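PDB 3N89: defective in germ line development protein 3, isoform a from Caenorhabditis elegans, which probably takes part in RNA-dependent control of germline development, with four KH domains packed together as one globular platform. Local coordinates for residues E37-Y41 against A81-T85; T107-A111 against N185-H189; L164-K169 against I245-L249; I255-L259 against S320-N324; I261-F265 against L328-Y332. All blocks are in the same frame, centred on the assembly; numbering follows the deposited sequence.

Interaction 1 of 5, residues E37-Y41 against A81-T85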
# COMPACT_ATOMS: atom_id res chain seq x y z
N GLU A 37 -1.90 -1.30 6.04
CA GLU A 37 -2.94 -1.76 6.95
C GLU A 37 -2.55 -1.66 8.43
O GLU A 37 -1.68 -2.38 8.90
CB GLU A 37 -3.31 -3.19 6.60
CG GLU A 37 -3.53 -3.37 5.12
CD GLU A 37 -4.05 -4.74 4.77
OE1 GLU A 37 -5.20 -5.05 5.15
OE2 GLU A 37 -3.31 -5.49 4.11
N SER A 38 -3.24 -0.77 9.15
CA SER A 38 -2.99 -0.51 10.57
C SER A 38 -2.88 -1.73 11.49
O SER A 38 -2.21 -1.68 12.51
CB SER A 38 -4.06 0.43 11.13
OG SER A 38 -5.34 -0.18 11.11
N GLN A 39 -3.55 -2.82 11.12
CA GLN A 39 -3.54 -4.04 11.92
C GLN A 39 -2.14 -4.66 11.99
O GLN A 39 -1.90 -5.58 12.76
CB GLN A 39 -4.53 -5.05 11.32
CG GLN A 39 -4.25 -5.38 9.86
CD GLN A 39 -5.27 -6.33 9.26
OE1 GLN A 39 -5.42 -7.47 9.72
NE2 GLN A 39 -5.99 -5.87 8.24
N TYR A 40 -1.23 -4.13 11.19
CA TYR A 40 0.14 -4.62 11.14
C TYR A 40 1.14 -3.58 11.65
O TYR A 40 2.34 -3.83 11.68
CB TYR A 40 0.51 -5.01 9.71
CG TYR A 40 -0.39 -6.07 9.11
CD1 TYR A 40 -0.44 -7.36 9.65
CD2 TYR A 40 -1.20 -5.78 8.01
CE1 TYR A 40 -1.28 -8.33 9.11
CE2 TYR A 40 -2.04 -6.75 7.46
CZ TYR A 40 -2.08 -8.02 8.02
OH TYR A 40 -2.94 -8.98 7.51
N TYR A 41 0.65 -2.41 12.04
CA TYR A 41 1.56 -1.37 12.52
C TYR A 41 2.47 -1.88 13.62
O TYR A 41 3.69 -1.70 13.56
CB TYR A 41 0.79 -0.13 12.98
CG TYR A 41 0.27 0.71 11.82
CD1 TYR A 41 0.74 0.49 10.53
CD2 TYR A 41 -0.70 1.70 12.02
CE1 TYR A 41 0.26 1.23 9.46
CE2 TYR A 41 -1.18 2.46 10.94
CZ TYR A 41 -0.70 2.21 9.67
OH TYR A 41 -1.18 2.92 8.59
N ALA A 81 -6.06 7.85 7.44
CA ALA A 81 -6.19 6.82 8.48
C ALA A 81 -5.05 5.80 8.45
O ALA A 81 -4.56 5.38 9.50
CB ALA A 81 -7.52 6.11 8.33
N GLN A 82 -4.63 5.40 7.26
CA GLN A 82 -3.58 4.40 7.14
C GLN A 82 -2.45 4.79 6.20
O GLN A 82 -1.85 3.93 5.56
CB GLN A 82 -4.19 3.08 6.65
CG GLN A 82 -5.26 2.54 7.57
CD GLN A 82 -5.77 1.19 7.16
OE1 GLN A 82 -6.34 1.02 6.09
NE2 GLN A 82 -5.56 0.19 8.03
N GLN A 83 -2.15 6.09 6.14
CA GLN A 83 -1.11 6.57 5.25
C GLN A 83 0.23 6.71 5.94
O GLN A 83 0.35 7.38 6.98
CB GLN A 83 -1.51 7.91 4.65
CG GLN A 83 -1.09 8.09 3.20
CD GLN A 83 -1.74 9.31 2.57
OE1 GLN A 83 -1.24 10.43 2.70
NE2 GLN A 83 -2.86 9.09 1.90
N VAL A 84 1.23 6.07 5.35
CA VAL A 84 2.59 6.11 5.86
C VAL A 84 3.45 6.94 4.91
O VAL A 84 3.36 6.79 3.70
CB VAL A 84 3.18 4.70 5.98
CG1 VAL A 84 4.68 4.72 5.73
CG2 VAL A 84 2.88 4.15 7.37
N THR A 85 4.29 7.80 5.47
CA THR A 85 5.14 8.63 4.64
C THR A 85 6.61 8.26 4.79
O THR A 85 7.08 7.92 5.87
CB THR A 85 4.99 10.11 5.00
OG1 THR A 85 5.44 10.32 6.34
CG2 THR A 85 3.53 10.53 4.91
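A turn packs here against the start of a strand: Y41 and S38 of the 37-41 segment lean on Q82 and V84, within the first KH domain of the chain. The turn follows strand 29-35, is 3-10 in character and is closed by backbone bonds from Y40 N to E37 O (2.9 Å) and from Y41 N to S38 O (3.0 Å). It delivers Y41 at the start of helix 41-45. With CG anti to its carbonyl carbon (chi1 -76°), the Y41 ring lies under S38, whose CA stands 3.4 Å above the ring plane and over its centre. The phenol end therefore points at the other segment, and Y41 OH comes 3.2 Å from Q82 CA, which lies at the ring edge. Beside it, Y41 CE1 approaches V84 CG2 at 4.4 Å, while L67 and P68 add apolar cover to both residues. The extended Q82 side chain runs toward S38. E37 OE1 is hydrogen-bonded to T191 N of strand 186-193. The chemistry is thus that of an amphipathic tyrosine: its ring is seated among S38, V84, L67 and P68, and its hydroxyl is brought next to the Q82 backbone.

Interaction 2 of 5, residues T107-A111 against N185-H189; sequences TVFMA and NFTLH
F186 forms the apolar centre with M110 and V108, on one face of an antiparallel sheet in which the first strand of the second KH domain runs beside that of the third. M110 lays its CG over the F186 ring, 4.0 Å from the centroid, as a CH-pi contact. A kink at chi3 (-66°) then swings CE back to the ring, while the sulfur sits obliquely in a Met-aromatic contact. V108 meets the same ring differently, with CG1 at the edge. Its other methyl, CG2, is 3.9 Å from L188 CD1, the two side chains crossing at about a right angle. Helices 161-175 and 245-257 cover this face.

The backbones between are antiparallel, their directions 149° apart. M110 and F186 form a non-hydrogen-bonded pair. F109 and T187 form the hydrogen-bonded one, with F109 N to T187 O at 2.9 Å and T187 N to F109 O at 3.0 Å. A further bond runs from A111 N to N185 O (2.9 Å). On the face bearing F109 and T187, H189 turns its ring edge toward the F109 face in an offset edge-to-face pair, planes 60° apart. At the polar border a water lies between T107 O, to which its modelled distance is doubtfully short, and H189 N, from which it accepts a weak bond of 3.4 Å.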
# COMPACT_ATOMS: atom_id res chain seq x y z
N THR A 107 -1.80 -11.49 7.11
CA THR A 107 -2.41 -12.61 7.82
C THR A 107 -3.45 -13.34 6.99
O THR A 107 -4.16 -12.74 6.18
CB THR A 107 -3.07 -12.12 9.13
OG1 THR A 107 -2.06 -11.62 10.01
CG2 THR A 107 -3.83 -13.25 9.80
N VAL A 108 -3.54 -14.66 7.19
CA VAL A 108 -4.50 -15.50 6.48
C VAL A 108 -5.09 -16.48 7.49
O VAL A 108 -4.40 -16.93 8.41
CB VAL A 108 -3.83 -16.29 5.33
CG1 VAL A 108 -4.82 -17.28 4.74
CG2 VAL A 108 -3.35 -15.34 4.26
N PHE A 109 -6.37 -16.81 7.34
CA PHE A 109 -7.04 -17.73 8.25
C PHE A 109 -7.46 -19.02 7.55
O PHE A 109 -8.01 -18.99 6.45
CB PHE A 109 -8.28 -17.07 8.85
CG PHE A 109 -7.99 -15.80 9.63
CD1 PHE A 109 -7.59 -14.64 8.97
CD2 PHE A 109 -8.12 -15.78 11.02
CE1 PHE A 109 -7.32 -13.47 9.69
CE2 PHE A 109 -7.86 -14.62 11.75
CZ PHE A 109 -7.46 -13.46 11.09
N MET A 110 -7.22 -20.16 8.19
CA MET A 110 -7.59 -21.44 7.62
C MET A 110 -8.77 -22.03 8.40
O MET A 110 -8.80 -21.97 9.63
CB MET A 110 -6.40 -22.40 7.66
CG MET A 110 -6.56 -23.60 6.73
SD MET A 110 -5.34 -24.88 7.05
CE MET A 110 -3.82 -24.04 6.58
N ALA A 111 -9.73 -22.60 7.68
CA ALA A 111 -10.90 -23.20 8.30
C ALA A 111 -10.53 -24.57 8.84
O ALA A 111 -10.14 -25.46 8.09
CB ALA A 111 -12.03 -23.32 7.27
N ASN A 185 -10.97 -22.83 1.95
CA ASN A 185 -10.56 -22.98 3.33
C ASN A 185 -9.68 -21.83 3.82
O ASN A 185 -9.11 -21.90 4.91
CB ASN A 185 -9.79 -24.30 3.46
CG ASN A 185 -9.95 -24.95 4.83
OD1 ASN A 185 -8.97 -25.24 5.51
ND2 ASN A 185 -11.20 -25.18 5.23
N PHE A 186 -9.58 -20.76 3.03
CA PHE A 186 -8.75 -19.61 3.41
C PHE A 186 -9.46 -18.27 3.27
O PHE A 186 -10.19 -18.03 2.31
CB PHE A 186 -7.47 -19.59 2.58
CG PHE A 186 -6.48 -20.65 2.98
CD1 PHE A 186 -5.61 -20.43 4.03
CD2 PHE A 186 -6.44 -21.87 2.31
CE1 PHE A 186 -4.70 -21.41 4.42
CE2 PHE A 186 -5.55 -22.86 2.69
CZ PHE A 186 -4.68 -22.63 3.75
N THR A 187 -9.23 -17.40 4.24
CA THR A 187 -9.85 -16.08 4.25
C THR A 187 -8.85 -15.00 4.65
O THR A 187 -8.10 -15.18 5.61
CB THR A 187 -11.01 -16.03 5.26
OG1 THR A 187 -11.92 -17.11 5.01
CG2 THR A 187 -11.75 -14.71 5.15
N LEU A 188 -8.84 -13.90 3.91
CA LEU A 188 -7.96 -12.78 4.21
C LEU A 188 -8.79 -11.52 4.39
O LEU A 188 -9.71 -11.25 3.61
CB LEU A 188 -6.94 -12.54 3.09
CG LEU A 188 -6.04 -11.32 3.35
CD1 LEU A 188 -4.57 -11.73 3.25
CD2 LEU A 188 -6.36 -10.19 2.39
N HIS A 189 -8.44 -10.75 5.41
CA HIS A 189 -9.15 -9.52 5.71
C HIS A 189 -8.32 -8.28 5.39
O HIS A 189 -7.42 -7.90 6.13
CB HIS A 189 -9.55 -9.52 7.19
CG HIS A 189 -10.57 -10.55 7.53
ND1 HIS A 189 -10.40 -11.47 8.55
CD2 HIS A 189 -11.79 -10.80 7.00
CE1 HIS A 189 -11.47 -12.23 8.63
NE2 HIS A 189 -12.33 -11.85 7.71
O HOH W 1 -5.75 -11.26 7.35

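Interaction 3 of 5, residues L164-K169 against I245-L249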
# COMPACT_ATOMS: atom_id res chain seq x y z
N LEU A 164 5.30 -19.40 4.05
CA LEU A 164 3.96 -19.49 4.63
C LEU A 164 3.07 -20.47 3.88
O LEU A 164 2.45 -21.34 4.48
CB LEU A 164 3.30 -18.11 4.68
CG LEU A 164 1.95 -18.04 5.40
CD1 LEU A 164 1.76 -16.65 5.97
CD2 LEU A 164 0.82 -18.41 4.46
N ILE A 165 3.00 -20.32 2.56
CA ILE A 165 2.18 -21.22 1.76
C ILE A 165 2.52 -22.68 2.04
O ILE A 165 1.63 -23.48 2.33
CB ILE A 165 2.36 -20.95 0.25
CG1 ILE A 165 1.89 -19.53 -0.08
CG2 ILE A 165 1.60 -21.99 -0.55
CD1 ILE A 165 1.88 -19.20 -1.56
N GLU A 166 3.80 -23.02 1.97
CA GLU A 166 4.25 -24.38 2.22
C GLU A 166 3.74 -24.88 3.57
O GLU A 166 3.09 -25.93 3.66
CB GLU A 166 5.78 -24.45 2.16
CG GLU A 166 6.35 -24.15 0.78
CD GLU A 166 6.25 -25.34 -0.17
OE1 GLU A 166 7.26 -26.08 -0.31
OE2 GLU A 166 5.18 -25.54 -0.77
N ALA A 167 4.04 -24.13 4.63
CA ALA A 167 3.59 -24.51 5.97
C ALA A 167 2.09 -24.80 5.93
O ALA A 167 1.61 -25.75 6.53
CB ALA A 167 3.88 -23.40 6.96
N ALA A 168 1.36 -23.96 5.21
CA ALA A 168 -0.08 -24.13 5.08
C ALA A 168 -0.39 -25.45 4.35
O ALA A 168 -1.09 -26.30 4.89
CB ALA A 168 -0.69 -22.96 4.31
N LYS A 169 0.13 -25.60 3.14
CA LYS A 169 -0.10 -26.82 2.36
C LYS A 169 0.38 -28.09 3.07
O LYS A 169 -0.12 -29.18 2.80
CB LYS A 169 0.55 -26.70 0.98
CG LYS A 169 -0.18 -25.72 0.08
CD LYS A 169 0.55 -25.45 -1.23
CE LYS A 169 -0.32 -24.55 -2.11
NZ LYS A 169 0.36 -24.07 -3.35
N ILE A 245 -5.26 -20.93 -0.79
CA ILE A 245 -4.17 -20.07 -0.36
C ILE A 245 -3.49 -19.30 -1.50
O ILE A 245 -3.30 -18.10 -1.38
CB ILE A 245 -3.11 -20.88 0.44
CG1 ILE A 245 -1.97 -19.96 0.87
CG2 ILE A 245 -2.60 -22.04 -0.39
CD1 ILE A 245 -2.42 -18.78 1.69
N ASP A 246 -3.14 -19.98 -2.58
CA ASP A 246 -2.47 -19.30 -3.70
C ASP A 246 -3.29 -18.19 -4.35
O ASP A 246 -2.76 -17.11 -4.64
CB ASP A 246 -2.07 -20.32 -4.78
CG ASP A 246 -0.96 -21.24 -4.33
OD1 ASP A 246 0.17 -20.75 -4.11
OD2 ASP A 246 -1.22 -22.46 -4.19
N ASN A 247 -4.57 -18.44 -4.57
CA ASN A 247 -5.44 -17.44 -5.19
C ASN A 247 -5.64 -16.21 -4.30
O ASN A 247 -5.59 -15.08 -4.77
CB ASN A 247 -6.80 -18.06 -5.51
CG ASN A 247 -6.68 -19.29 -6.40
OD1 ASN A 247 -5.80 -20.13 -6.20
ND2 ASN A 247 -7.58 -19.41 -7.37
N VAL A 248 -5.87 -16.44 -3.01
CA VAL A 248 -6.09 -15.34 -2.08
C VAL A 248 -4.92 -14.35 -2.08
O VAL A 248 -5.12 -13.14 -2.23
CB VAL A 248 -6.31 -15.84 -0.64
CG1 VAL A 248 -6.68 -14.67 0.25
CG2 VAL A 248 -7.41 -16.87 -0.62
N LEU A 249 -3.71 -14.87 -1.90
CA LEU A 249 -2.54 -14.00 -1.87
C LEU A 249 -2.37 -13.30 -3.22
O LEU A 249 -1.59 -12.36 -3.35
CB LEU A 249 -1.28 -14.81 -1.52
CG LEU A 249 -1.30 -15.54 -0.16
CD1 LEU A 249 0.10 -16.06 0.15
CD2 LEU A 249 -1.75 -14.59 0.96
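D246 OD2 receives the ammonium of K169 in a salt bridge that closes one side of this helix pair. The modelled separation of K169 NZ and D246 OD2, 2.4 Å, is doubtful as a length at this resolution, but the pairing itself is plain. K169 reaches it with its chain extended beyond CG, meeting the aspartate side chain at about a right angle. On the way K169 CE passes I245 CG2 at 3.8 Å, so the lysine's aliphatic part adds to the apolar contact while its ammonium goes on to the aspartate. An alanine in place of D246 would probably strand the K169 ammonium without its charged mate and free the end of that long chain to turn.

Both helices are the last of their KH units, in the second and third domains, and lie over the shared sheet. Side-by-side pairing of first strands and last helices is a known way for type I KH domains to associate. Segments 164-169 and 245-249 run roughly antiparallel (149°), their axes 11.1 Å apart at closest approach, a distance spanned by branched side chains. I165 works from one helix, its CG1 lying 4.0 Å from I245 CG1 and 3.9 Å from L249 CD1; the I165 and L249 chains overlap while heading opposite ways. Nearer the sheet, L164 CD2 faces I245 CD1 at 4.3 Å. Beneath them, A168 rests on M110 and F186, and L249 on F106 and V108.

Interaction 4 of 5, residues I255-L259 against S320-N324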
# COMPACT_ATOMS: atom_id res chain seq x y z
N ILE A 255 -5.52 -6.22 -5.32
CA ILE A 255 -6.19 -5.19 -4.54
C ILE A 255 -5.14 -4.13 -4.21
O ILE A 255 -5.36 -2.94 -4.44
CB ILE A 255 -6.76 -5.74 -3.21
CG1 ILE A 255 -7.86 -6.77 -3.49
CG2 ILE A 255 -7.32 -4.60 -2.38
CD1 ILE A 255 -8.51 -7.36 -2.23
N MET A 256 -4.00 -4.56 -3.68
CA MET A 256 -2.93 -3.62 -3.34
C MET A 256 -2.37 -2.85 -4.53
O MET A 256 -1.82 -1.76 -4.36
CB MET A 256 -1.78 -4.33 -2.61
CG MET A 256 -2.13 -4.87 -1.23
SD MET A 256 -0.68 -5.00 -0.13
CE MET A 256 0.52 -5.83 -1.22
N ASP A 257 -2.47 -3.40 -5.74
CA ASP A 257 -1.97 -2.69 -6.91
C ASP A 257 -2.84 -1.45 -7.14
O ASP A 257 -2.43 -0.52 -7.85
CB ASP A 257 -2.03 -3.56 -8.17
CG ASP A 257 -0.89 -4.56 -8.27
OD1 ASP A 257 0.22 -4.31 -7.73
OD2 ASP A 257 -1.10 -5.61 -8.93
N LEU A 258 -4.04 -1.44 -6.56
CA LEU A 258 -4.97 -0.33 -6.72
C LEU A 258 -4.81 0.81 -5.72
O LEU A 258 -5.30 1.91 -5.94
CB LEU A 258 -6.42 -0.83 -6.66
CG LEU A 258 -6.92 -1.73 -7.81
CD1 LEU A 258 -8.40 -2.05 -7.61
CD2 LEU A 258 -6.72 -1.01 -9.13
N LEU A 259 -4.13 0.52 -4.61
CA LEU A 259 -3.89 1.52 -3.57
C LEU A 259 -3.24 2.76 -4.17
O LEU A 259 -2.30 2.65 -4.95
CB LEU A 259 -2.97 0.94 -2.49
CG LEU A 259 -3.60 -0.01 -1.48
CD1 LEU A 259 -2.51 -0.61 -0.62
CD2 LEU A 259 -4.62 0.75 -0.62
N SER A 320 -1.07 8.80 -8.52
CA SER A 320 -1.33 7.68 -9.40
C SER A 320 -1.54 6.47 -8.50
O SER A 320 -1.39 6.58 -7.28
CB SER A 320 -0.13 7.42 -10.31
OG SER A 320 -0.47 6.56 -11.38
N LYS A 321 -1.91 5.33 -9.08
CA LYS A 321 -2.10 4.12 -8.28
C LYS A 321 -0.76 3.39 -8.20
O LYS A 321 0.01 3.41 -9.16
CB LYS A 321 -3.18 3.23 -8.89
CG LYS A 321 -4.59 3.83 -8.78
CD LYS A 321 -5.65 2.92 -9.37
CE LYS A 321 -7.04 3.48 -9.11
NZ LYS A 321 -7.30 3.69 -7.64
N GLU A 322 -0.48 2.78 -7.05
CA GLU A 322 0.78 2.08 -6.82
C GLU A 322 1.35 1.32 -8.01
O GLU A 322 2.47 1.60 -8.45
CB GLU A 322 0.66 1.10 -5.64
CG GLU A 322 1.62 1.43 -4.49
CD GLU A 322 1.92 0.23 -3.61
OE1 GLU A 322 0.97 -0.43 -3.13
OE2 GLU A 322 3.11 -0.05 -3.39
N PHE A 323 0.59 0.36 -8.52
CA PHE A 323 1.03 -0.47 -9.63
C PHE A 323 1.65 0.34 -10.77
O PHE A 323 2.52 -0.15 -11.48
CB PHE A 323 -0.13 -1.31 -10.17
CG PHE A 323 -0.99 -0.59 -11.17
CD1 PHE A 323 -0.71 -0.67 -12.53
CD2 PHE A 323 -2.08 0.16 -10.75
CE1 PHE A 323 -1.50 0.00 -13.46
CE2 PHE A 323 -2.88 0.83 -11.68
CZ PHE A 323 -2.58 0.75 -13.03
N ASN A 324 1.20 1.58 -10.91
CA ASN A 324 1.67 2.46 -11.98
C ASN A 324 2.84 3.34 -11.53
O ASN A 324 3.19 4.32 -12.19
CB ASN A 324 0.49 3.32 -12.45
CG ASN A 324 0.70 3.91 -13.82
OD1 ASN A 324 1.48 3.40 -14.61
ND2 ASN A 324 -0.02 4.98 -14.11
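The ring of F323 takes D257 O at its edge, in the ring plane, with F323 CD2 3.0 Å from that oxygen. N324 CB lies over the centre of one face, and H356 forms an edge-to-face pair with the ring. The carboxylate of D257 is turned 61° from the ring plane, the two side chains crossing at about a right angle with D257 CB and F323 CB 3.6 Å apart. F323 CG stands between its backbone N and carbonyl carbon (chi1 85°), which brings the ring back beside D257 O. The same oxygen accepts F323 N at 3.2 Å, so ring edge and backbone amide meet one carbonyl.

The next two carbonyls are used in turn. L258 O accepts K321 NZ in its carbonyl plane at 3.2 Å; the lysine lies alongside the leucine, pointing the same way, and its NZ turns in at chi4 to meet the oxygen, while Q199 O holds the ammonium as well. L259 O takes E322 N almost head-on, at 2.8 Å. The E322 carboxylate is engaged elsewhere, by R101 in a salt bridge and by Y350.

Of the carbonyls of D257, L258 and L259, where helix 245-257 gives way to the linker, two are thus met by backbone amides of the 3-10 turn before helix 325-335 and one by the K321 ammonium. This is an interdomain junction, tying the last helix of the third KH domain to the strand-to-helix turn of the fourth.

Interaction 5 of 5, residues I261-F265 against L328-Y332; sequences ISMCF and LYTAY
Strand 261-265 and helix 328-332 run in nearly the same direction, 22° apart, with their axes 10.3 Å from one another, and alternate strand residues I261, M263 and F265 face the helix. M263 carries the middle of the contact. Its chain bends at the last torsion (chi3 77°), which sets CE over a face of Y332, 3.7 Å from the ring centroid, in a CH-pi contact; the sulfur stands farther above that face as a Met-aromatic partner. The same methyl lies 4.0 Å from L328 CD2 and so is wedged between leucine and tyrosine, while M263 SD approaches Y329 CE1 at 4.4 Å.

F265 meets Y332 the other way about. Y332 presents its edge, with CE1 over the centre of the F265 ring, in a T-shaped pair whose centroids are 5.1 Å apart and whose planes are 88° apart. One tyrosine ring thereby serves as a face for the methionine and as an edge for the phenylalanine. An alanine at F265 would probably open a gap beside Y332 CE1 and remove the face on which the tyrosine edge rests. At the other end I261 CG2 touches L328 CD1 at 3.9 Å.

The layer is the sheet-to-last-helix core of the fourth KH domain. F90, from helix 90-102, stacks on Y332, whose hydroxyl bonds to P27 O, and D94 holds the Y329 hydroxyl. Strand 260-268 itself lies between strands 29-35 and 311-321, and V30 and L318 from these flanking strands also touch Y332.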
# COMPACT_ATOMS: atom_id res chain seq x y z
N ILE A 261 -1.00 6.25 -4.51
CA ILE A 261 0.37 6.57 -4.12
C ILE A 261 0.66 7.99 -4.59
O ILE A 261 0.09 8.44 -5.59
CB ILE A 261 1.36 5.58 -4.81
CG1 ILE A 261 2.70 5.58 -4.09
CG2 ILE A 261 1.57 5.96 -6.28
CD1 ILE A 261 3.58 4.40 -4.49
N SER A 262 1.53 8.70 -3.89
CA SER A 262 1.85 10.07 -4.28
C SER A 262 3.19 10.48 -3.72
O SER A 262 3.62 9.96 -2.69
CB SER A 262 0.79 11.04 -3.79
OG SER A 262 0.87 11.21 -2.39
N MET A 263 3.85 11.41 -4.39
CA MET A 263 5.15 11.90 -3.96
C MET A 263 5.17 13.41 -3.96
O MET A 263 4.87 14.04 -4.98
CB MET A 263 6.22 11.36 -4.90
CG MET A 263 7.63 11.61 -4.44
SD MET A 263 8.76 10.81 -5.56
CE MET A 263 8.71 11.95 -6.93
N CYS A 264 5.52 14.01 -2.83
CA CYS A 264 5.56 15.46 -2.72
C CYS A 264 6.98 16.03 -2.71
O CYS A 264 7.95 15.33 -2.41
CB CYS A 264 4.81 15.91 -1.46
SG CYS A 264 3.11 15.29 -1.34
N PHE A 265 7.08 17.31 -3.04
CA PHE A 265 8.35 18.04 -3.05
C PHE A 265 8.14 19.48 -3.49
O PHE A 265 7.12 19.81 -4.09
CB PHE A 265 9.38 17.38 -3.99
CG PHE A 265 8.95 17.31 -5.42
CD1 PHE A 265 8.05 16.34 -5.85
CD2 PHE A 265 9.44 18.22 -6.36
CE1 PHE A 265 7.66 16.26 -7.20
CE2 PHE A 265 9.06 18.15 -7.70
CZ PHE A 265 8.16 17.17 -8.12
N LEU A 328 5.25 7.01 -12.48
CA LEU A 328 5.29 8.20 -11.63
C LEU A 328 6.70 8.80 -11.70
O LEU A 328 6.86 9.99 -11.97
CB LEU A 328 4.93 7.83 -10.19
CG LEU A 328 4.93 8.91 -9.10
CD1 LEU A 328 4.20 8.39 -7.86
CD2 LEU A 328 6.36 9.29 -8.73
N TYR A 329 7.71 7.97 -11.45
CA TYR A 329 9.09 8.46 -11.49
C TYR A 329 9.39 9.12 -12.84
O TYR A 329 10.01 10.18 -12.89
CB TYR A 329 10.07 7.31 -11.22
CG TYR A 329 9.93 6.70 -9.83
CD1 TYR A 329 9.37 7.43 -8.77
CD2 TYR A 329 10.40 5.41 -9.56
CE1 TYR A 329 9.29 6.88 -7.49
CE2 TYR A 329 10.33 4.86 -8.28
CZ TYR A 329 9.77 5.60 -7.25
OH TYR A 329 9.71 5.06 -5.99
N THR A 330 8.95 8.51 -13.94
CA THR A 330 9.18 9.09 -15.26
C THR A 330 8.61 10.50 -15.30
O THR A 330 9.24 11.43 -15.81
CB THR A 330 8.49 8.26 -16.37
OG1 THR A 330 9.05 6.95 -16.40
CG2 THR A 330 8.67 8.93 -17.72
N ALA A 331 7.40 10.64 -14.76
CA ALA A 331 6.74 11.94 -14.71
C ALA A 331 7.60 12.88 -13.89
O ALA A 331 7.73 14.07 -14.20
CB ALA A 331 5.36 11.80 -14.09
N TYR A 332 8.20 12.35 -12.83
CA TYR A 332 9.06 13.14 -11.96
C TYR A 332 10.28 13.64 -12.73
O TYR A 332 10.58 14.83 -12.73
CB TYR A 332 9.51 12.28 -10.78
CG TYR A 332 10.46 12.96 -9.83
CD1 TYR A 332 10.04 14.04 -9.05
CD2 TYR A 332 11.77 12.52 -9.69
CE1 TYR A 332 10.91 14.65 -8.14
CE2 TYR A 332 12.65 13.13 -8.79
CZ TYR A 332 12.21 14.19 -8.02
OH TYR A 332 13.06 14.77 -7.12

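The five contacts illustrate how chemistry follows place in a chain of packed KH domains. Interactions 2 and 3 are two layers of one interdomain unit: strand pairing below, helices above, touching through F186 and I245, with a salt bridge at the partly exposed border. Interaction 5, about 35 Å from interaction 2 between centres, is an intradomain core whose contacts across the segments are apolar and aromatic. Interaction 4 is buried too, yet relies on backbone carbonyls; it shares helix 245-257 with interaction 3 and joins interaction 5 where S320 O probably bonds to I261 N. Interaction 1, only partly buried, reaches the same sheet as interactions 4 and 5 and touches interaction 2 through Q39 and H189.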